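Local atomic coordinates of rubber oxygenase (Streptomyces sp., PDB entry 5O1L), a protein that uses a non-covalently bound b-type heme to cleave the double bonds of poly(cis-1,4-isoprene) rubber by adding dioxygen. Residues 235-238 with 239-242. Sequence-based numbering, arbitrary orientation.
Sequences ATFV and MRKM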
# COMPACT_ATOMS: atom_id res chain seq x y z
N ALA A 235 -4.35 4.79 0.68
CA ALA A 235 -4.89 5.89 1.51
C ALA A 235 -6.24 6.44 1.02
O ALA A 235 -7.20 6.49 1.76
CB ALA A 235 -3.90 7.00 1.58
N THR A 236 -6.26 6.89 -0.23
CA THR A 236 -7.46 7.61 -0.66
C THR A 236 -8.63 6.64 -0.74
O THR A 236 -9.78 7.03 -0.42
CB THR A 236 -7.20 8.20 -2.07
OG1 THR A 236 -5.93 8.90 -1.94
CG2 THR A 236 -8.20 9.20 -2.42
N PHE A 237 -8.39 5.43 -1.23
CA PHE A 237 -9.44 4.42 -1.30
C PHE A 237 -9.98 4.04 0.06
O PHE A 237 -11.20 4.02 0.29
CB PHE A 237 -8.84 3.14 -1.97
CG PHE A 237 -9.74 1.92 -1.86
CD1 PHE A 237 -10.82 1.83 -2.60
CD2 PHE A 237 -9.38 0.91 -1.01
CE1 PHE A 237 -11.64 0.62 -2.53
CE2 PHE A 237 -10.16 -0.24 -0.89
CZ PHE A 237 -11.26 -0.35 -1.67
N VAL A 238 -9.12 3.77 1.02
CA VAL A 238 -9.59 3.36 2.34
C VAL A 238 -10.40 4.42 2.98
O VAL A 238 -11.45 4.11 3.58
CB VAL A 238 -8.41 2.91 3.22
CG1 VAL A 238 -8.80 2.70 4.67
CG2 VAL A 238 -7.86 1.68 2.68
N MET A 239 -9.96 5.68 2.93
CA MET A 239 -10.76 6.77 3.54
C MET A 239 -12.10 6.86 2.87
O MET A 239 -13.13 7.04 3.57
CB MET A 239 -9.99 8.09 3.51
CG MET A 239 -10.72 9.21 4.17
SD MET A 239 -11.15 8.89 5.91
CE MET A 239 -9.52 8.74 6.66
N ARG A 240 -12.14 6.80 1.54
CA ARG A 240 -13.42 6.87 0.85
C ARG A 240 -14.35 5.78 1.29
O ARG A 240 -15.56 6.04 1.58
CB ARG A 240 -13.27 6.85 -0.65
CG ARG A 240 -14.58 6.85 -1.43
CD ARG A 240 -14.35 6.87 -2.95
NE ARG A 240 -13.64 5.70 -3.52
CZ ARG A 240 -14.16 4.52 -3.86
NH1 ARG A 240 -15.44 4.20 -3.66
NH2 ARG A 240 -13.36 3.61 -4.37
N LYS A 241 -13.88 4.59 1.36
CA LYS A 241 -14.76 3.47 1.73
C LYS A 241 -15.18 3.56 3.18
O LYS A 241 -16.40 3.30 3.48
CB LYS A 241 -14.07 2.15 1.50
CG LYS A 241 -13.81 1.81 0.07
CD LYS A 241 -15.01 1.90 -0.86
CE LYS A 241 -16.17 1.02 -0.39
NZ LYS A 241 -17.25 1.05 -1.43
N MET A 242 -14.33 3.95 4.11
CA MET A 242 -14.74 4.04 5.51
C MET A 242 -15.88 5.04 5.62
O MET A 242 -16.88 4.80 6.34
CB MET A 242 -13.59 4.42 6.43
CG MET A 242 -12.71 3.22 6.59
SD MET A 242 -11.56 3.45 7.96
CE MET A 242 -10.85 4.83 7.44
O HOH W 1 -11.17 6.86 -3.55
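Phe237 and Lys241 sit one turn apart on helix 224-244, where Lys241 N donates to Phe237 O at 2.9 Å, one of four successive i to i+4 alpha-helical bonds that begin with Met239 N to Ala235 O. The same pair also meets through side chains: Lys241 CG lies over one face of the Phe237 ring, 3.9 Å from its centroid and shifted toward the rim, a CH-pi contact. With Phe237 CG anti to the backbone N (chi1 169°) and beside the carbonyl carbon, the ring projects outward but leans toward the turn that carries Lys241. Arg240, bent at chi3, brings NH2 to the ring edge, 3.6 Å from Phe237 CD1, with guanidinium and ring planes 66° apart. Arg240 NE donates to a water at 2.7 Å, which in turn gives a weak bond to Thr236 O. Farther round, Val238 CG1 and Met242 CE touch at 4.1 Å. Ser138 and Met141 of helix 127-142 also pack on Phe237. An alanine replacing Phe237 is likely to leave Lys241 CG without its aromatic partner and open a gap toward that helix. Within this catalytic-domain helix, Lys241 thus splits its roles: CG rests on the ring, while NZ, probably an ammonium, is held by Gln244 OE1 and Thr330 O.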